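Local coordinates for ferric-siderophore receptor protein (Streptomyces coelicolor, PDB 2X4L) that probably binds ferric siderophores outside the cell membrane and hands them on for uptake, at residues 204-208 with 270-274; 207-213 with 247-252. Numbering follows the deposited sequence.

Contact 1: 204-208 with 270-274; sequences GSASP and STIQP
Residues 204-206 are the end of strand 200-206 and stay extended (Ala206 phi/psi -106/137), and the chain runs on through Ser207 into Pro208. Facing them, residues 270-274 form an irregular segment, extended at Thr271 (-119/151) and Ile272 (-82/122). The segments cross steeply; Ala206 and Ile272 are the nearest pair, their CA atoms 5.1 Å apart.

One direct backbone hydrogen bond joins them: Ile272 N donates to Ala206 O at 2.9 Å, with 164° at the hydrogen. Water 1 accepts from Ala206 N (2.9 Å) and donates to Ile272 O (2.8 Å), so a single water provides the second backbone link between the segments.

Apolar packing centres on Ile272, whose CA-to-CB bond points toward the strand. Its CB lies 4.0 Å from Ala206 CB, and rotamer mt places CD1 3.8 Å from Pro208 CD. Beside it, Ser205 OG approaches Thr271 CG2 at 3.7 Å, while that hydroxyl bonds to Asp266 and Thr271 OG1 to the carbonyl of Arg268.

Only 232 Å² is buried in total. One direct hydrogen bond and one water bridge link a strand end to a loop, beyond the C-terminal ends of the neighbouring parallel strands 200-206 and 262-266 of the mixed sheet.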
loop_
_atom_site.group_PDB
_atom_site.type_symbol
_atom_site.label_atom_id
_atom_site.label_comp_id
_atom_site.label_asym_id
_atom_site.label_seq_id
_atom_site.Cartn_x
_atom_site.Cartn_y
_atom_site.Cartn_z
ATOM N N GLY A 204 11.965 6.499 -0.834
ATOM C CA GLY A 204 11.834 7.689 0.009
ATOM C C GLY A 204 10.385 8.138 0.200
ATOM O O GLY A 204 9.484 7.684 -0.515
ATOM N N SER A 205 10.235 9.013 1.182
ATOM C CA SER A 205 8.927 9.639 1.423
ATOM C C SER A 205 9.208 11.039 1.912
ATOM O O SER A 205 10.015 11.230 2.817
ATOM C CB SER A 205 8.198 8.796 2.483
ATOM O OG SER A 205 6.902 9.363 2.742
ATOM N N ALA A 206 8.493 11.968 1.355
ATOM C CA ALA A 206 8.808 13.378 1.662
ATOM C C ALA A 206 7.782 14.033 2.606
ATOM O O ALA A 206 6.594 13.893 2.399
ATOM C CB ALA A 206 8.966 14.193 0.349
ATOM N N SER A 207 8.247 14.795 3.594
ATOM C CA SER A 207 7.437 15.626 4.465
ATOM C C SER A 207 8.168 16.969 4.596
ATOM O O SER A 207 9.354 17.062 4.264
ATOM C CB SER A 207 7.256 14.987 5.834
ATOM O OG SER A 207 8.495 14.956 6.543
ATOM N N PRO A 208 7.539 17.943 5.227
ATOM C CA PRO A 208 8.272 19.214 5.387
ATOM C C PRO A 208 9.543 19.154 6.239
ATOM O O PRO A 208 10.590 19.697 5.797
ATOM C CB PRO A 208 7.262 20.146 6.031
ATOM C CG PRO A 208 5.894 19.588 5.526
ATOM C CD PRO A 208 6.094 18.062 5.378
ATOM N N SER A 270 -0.744 12.062 2.447
ATOM C CA SER A 270 -0.125 12.858 3.512
ATOM C C SER A 270 1.325 13.305 3.159
ATOM O O SER A 270 1.987 13.895 4.024
ATOM C CB SER A 270 -0.093 11.945 4.754
ATOM O OG SER A 270 0.348 10.566 4.406
ATOM N N THR A 271 1.807 12.928 1.997
ATOM C CA THR A 271 3.218 13.083 1.686
ATOM C C THR A 271 3.411 14.015 0.467
ATOM O O THR A 271 2.522 14.166 -0.366
ATOM C CB THR A 271 3.866 11.712 1.341
ATOM O OG1 THR A 271 3.448 11.265 0.053
ATOM C CG2 THR A 271 3.430 10.662 2.356
ATOM N N ILE A 272 4.545 14.695 0.446
ATOM C CA ILE A 272 4.830 15.611 -0.654
ATOM C C ILE A 272 5.383 14.882 -1.862
ATOM O O ILE A 272 6.317 14.071 -1.782
ATOM C CB ILE A 272 5.848 16.639 -0.221
ATOM C CG1 ILE A 272 5.453 17.381 1.099
ATOM C CG2 ILE A 272 6.066 17.654 -1.380
ATOM C CD1 ILE A 272 6.653 18.249 1.657
ATOM N N GLN A 273 4.658 15.058 -2.958
ATOM C CA GLN A 273 4.965 14.381 -4.206
ATOM C C GLN A 273 6.163 15.015 -4.866
ATOM O O GLN A 273 6.417 16.212 -4.724
ATOM C CB GLN A 273 3.747 14.358 -5.100
ATOM C CG GLN A 273 2.537 13.659 -4.386
ATOM C CD GLN A 273 2.953 12.283 -3.976
ATOM O OE1 GLN A 273 3.125 11.997 -2.734
ATOM N NE2 GLN A 273 3.209 11.465 -4.944
ATOM N N PRO A 274 6.917 14.214 -5.651
ATOM C CA PRO A 274 8.152 14.710 -6.209
ATOM C C PRO A 274 7.961 15.997 -7.034
ATOM O O PRO A 274 8.806 16.870 -6.993
ATOM C CB PRO A 274 8.614 13.561 -7.103
ATOM C CG PRO A 274 7.975 12.424 -6.659
ATOM C CD PRO A 274 6.828 12.737 -5.728
HETATM O O HOH W 1 6.838 11.403 -1.010
#

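Contact 2: 207-213 with 247-252; sequences SPDLFYV and FESLSW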
loop_
_atom_site.group_PDB
_atom_site.type_symbol
_atom_site.label_atom_id
_atom_site.label_comp_id
_atom_site.label_asym_id
_atom_site.label_seq_id
_atom_site.Cartn_x
_atom_site.Cartn_y
_atom_site.Cartn_z
ATOM N N SER A 207 8.247 14.795 3.594
ATOM C CA SER A 207 7.437 15.626 4.465
ATOM C C SER A 207 8.168 16.969 4.596
ATOM O O SER A 207 9.354 17.062 4.264
ATOM C CB SER A 207 7.256 14.987 5.834
ATOM O OG SER A 207 8.495 14.956 6.543
ATOM N N PRO A 208 7.539 17.943 5.227
ATOM C CA PRO A 208 8.272 19.214 5.387
ATOM C C PRO A 208 9.543 19.154 6.239
ATOM O O PRO A 208 10.590 19.697 5.797
ATOM C CB PRO A 208 7.262 20.146 6.031
ATOM C CG PRO A 208 5.894 19.588 5.526
ATOM C CD PRO A 208 6.094 18.062 5.378
ATOM N N ASP A 209 9.502 18.454 7.376
ATOM C CA ASP A 209 10.760 18.433 8.132
ATOM C C ASP A 209 11.777 17.417 7.793
ATOM O O ASP A 209 12.972 17.636 8.029
ATOM C CB ASP A 209 10.529 18.504 9.621
ATOM C CG ASP A 209 9.837 19.792 10.013
ATOM O OD1 ASP A 209 10.389 20.913 9.744
ATOM O OD2 ASP A 209 8.692 19.662 10.521
ATOM N N LEU A 210 11.334 16.332 7.127
ATOM C CA LEU A 210 12.188 15.201 7.027
ATOM C C LEU A 210 11.899 14.502 5.740
ATOM O O LEU A 210 10.735 14.432 5.275
ATOM C CB LEU A 210 11.881 14.219 8.187
ATOM C CG LEU A 210 12.303 14.775 9.569
ATOM C CD1 LEU A 210 11.681 14.026 10.695
ATOM C CD2 LEU A 210 13.858 14.844 9.694
ATOM N N PHE A 211 12.973 13.973 5.245
ATOM C CA PHE A 211 12.866 12.990 4.144
ATOM C C PHE A 211 13.139 11.634 4.745
ATOM O O PHE A 211 14.188 11.399 5.391
ATOM C CB PHE A 211 13.926 13.326 3.156
ATOM C CG PHE A 211 13.918 12.457 1.910
ATOM C CD1 PHE A 211 13.195 12.855 0.770
ATOM C CD2 PHE A 211 14.649 11.313 1.870
ATOM C CE1 PHE A 211 13.255 12.058 -0.375
ATOM C CE2 PHE A 211 14.690 10.498 0.683
ATOM C CZ PHE A 211 14.035 10.952 -0.430
ATOM N N TYR A 212 12.216 10.712 4.532
ATOM C CA TYR A 212 12.384 9.365 5.168
ATOM C C TYR A 212 12.916 8.351 4.156
ATOM O O TYR A 212 12.298 8.203 3.091
ATOM C CB TYR A 212 11.040 8.913 5.675
ATOM C CG TYR A 212 10.351 9.885 6.583
ATOM C CD1 TYR A 212 10.859 10.055 7.811
ATOM C CD2 TYR A 212 9.254 10.636 6.173
ATOM C CE1 TYR A 212 10.305 10.957 8.720
ATOM C CE2 TYR A 212 8.620 11.517 7.068
ATOM C CZ TYR A 212 9.216 11.661 8.327
ATOM O OH TYR A 212 8.659 12.542 9.221
ATOM N N VAL A 213 13.988 7.658 4.507
ATOM C CA VAL A 213 14.562 6.608 3.612
ATOM C C VAL A 213 14.134 5.297 4.214
ATOM O O VAL A 213 14.519 4.926 5.311
ATOM C CB VAL A 213 16.075 6.661 3.501
ATOM C CG1 VAL A 213 16.495 5.641 2.490
ATOM C CG2 VAL A 213 16.545 8.041 2.991
ATOM N N PHE A 247 12.328 2.952 8.906
ATOM C CA PHE A 247 12.996 3.936 8.041
ATOM C C PHE A 247 13.911 4.832 8.834
ATOM O O PHE A 247 13.836 4.906 10.114
ATOM C CB PHE A 247 11.969 4.783 7.202
ATOM C CG PHE A 247 10.931 5.453 8.005
ATOM C CD1 PHE A 247 11.224 6.697 8.627
ATOM C CD2 PHE A 247 9.686 4.914 8.154
ATOM C CE1 PHE A 247 10.281 7.348 9.415
ATOM C CE2 PHE A 247 8.719 5.544 8.998
ATOM C CZ PHE A 247 9.005 6.784 9.578
ATOM N N GLU A 248 14.774 5.504 8.068
ATOM C CA GLU A 248 15.718 6.507 8.619
ATOM C C GLU A 248 15.179 7.880 8.282
ATOM O O GLU A 248 14.669 8.120 7.147
ATOM C CB GLU A 248 17.048 6.348 7.927
ATOM C CG GLU A 248 18.128 7.380 8.378
ATOM C CD GLU A 248 19.413 7.171 7.690
ATOM O OE1 GLU A 248 19.483 6.447 6.684
ATOM O OE2 GLU A 248 20.364 7.844 8.142
ATOM N N SER A 249 15.223 8.812 9.236
ATOM C CA SER A 249 14.794 10.222 8.993
ATOM C C SER A 249 16.009 11.039 8.673
ATOM O O SER A 249 16.985 11.071 9.458
ATOM C CB SER A 249 14.100 10.785 10.223
ATOM O OG SER A 249 12.990 9.984 10.543
ATOM N N LEU A 250 15.935 11.776 7.589
ATOM C CA LEU A 250 17.022 12.663 7.229
ATOM C C LEU A 250 16.520 14.100 7.122
ATOM O O LEU A 250 15.432 14.391 6.591
ATOM C CB LEU A 250 17.567 12.277 5.883
ATOM C CG LEU A 250 18.284 10.930 5.795
ATOM C CD1 LEU A 250 18.589 10.780 4.277
ATOM C CD2 LEU A 250 19.534 10.942 6.654
ATOM N N SER A 251 17.376 15.049 7.512
ATOM C CA SER A 251 17.028 16.468 7.238
ATOM C C SER A 251 17.081 16.733 5.761
ATOM O O SER A 251 17.789 16.021 5.034
ATOM C CB SER A 251 18.045 17.410 7.934
ATOM O OG SER A 251 17.927 17.252 9.322
ATOM N N TRP A 252 16.324 17.736 5.309
ATOM C CA TRP A 252 16.284 17.941 3.884
ATOM C C TRP A 252 17.641 18.244 3.313
ATOM O O TRP A 252 17.965 17.886 2.190
ATOM C CB TRP A 252 15.310 19.044 3.560
ATOM C CG TRP A 252 13.932 18.491 3.402
ATOM C CD1 TRP A 252 12.926 18.631 4.261
ATOM C CD2 TRP A 252 13.452 17.692 2.315
ATOM N NE1 TRP A 252 11.813 17.944 3.804
ATOM C CE2 TRP A 252 12.117 17.372 2.607
ATOM C CE3 TRP A 252 14.029 17.233 1.138
ATOM C CZ2 TRP A 252 11.310 16.599 1.750
ATOM C CZ3 TRP A 252 13.234 16.411 0.260
ATOM C CH2 TRP A 252 11.899 16.123 0.602
#
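Four backbone hydrogen bonds join these antiparallel strands. Phe211 N donates to Leu250 O and Leu250 N to Phe211 O, both at 2.8 Å; two residues along, Val213 N donates to Glu248 O and Glu248 N to Val213 O, again at 2.8 Å. Phe211-Leu250 and Val213-Glu248 are hydrogen-bonded pairs, with Tyr212-Ser249 a non-hydrogen-bonded pair between them (CA-CA 4.6 Å). There Tyr212 CA makes a CA-H...O contact with Glu248 O at 3.3 Å. The axes approach to 4.5 Å and their directions differ by 151°.

Beyond this pairing, Trp252 NE1 donates to Ser207 O (2.7 Å, 144°), tying the indole to the turn. The turn is closed by Leu210 O, which accepts from Ser207 N at 3.0 Å and Ser207 OG at 2.6 Å.

Phe211, Val213, Glu248 and Leu250 share one face of the sheet. Phe211 CB sits 4.2 Å from the centroid of the Trp252 six-membered ring, 5° off its normal, a CH-pi contact; the Phe211 ring turns its edge to that indole in an offset edge-to-face pair (centroids 5.4 Å, planes 70°). Val213 CG2 meets Leu250 CD1 at 3.7 Å, and the Glu248 carboxylate is engaged by Lys257 and Tyr258. On the other face, Tyr212 CE1 lies 3.4 Å from Ser249 OG. The Tyr212 and Phe247 ring centroids are 4.9 Å apart, with planes at 64°.

This beta-hairpin of strands 200-206 and 210-214, its second strand paired with 247-251, belongs to the mixed sheet of the C-terminal lobe, which the long helix 173-195 joins to the other lobe, as in this two-lobed solute-binding family.

Both contacts draw on the hairpin of strands 200-206 and 210-214 and share Ser207 and Pro208; their centres are 9 Å apart. Contact 1 is a surface contact at the end of the first strand, whereas contact 2 is partly buried and spans the second. The difference shows in area, 232 against 636 Å², and in bonding: one direct backbone bond plus a water bridge, against regular strand pairing and an edge-to-face pair of Phe211 and Trp252. They meet physically where Ala206 CB packs 3.5 Å from Trp252 CH2, and a probable hydrogen bond between Tyr212 N and Ser205 O (2.8 Å) joins the hairpin strands. The hairpin thus connects loop 270-274 with strand 247-251.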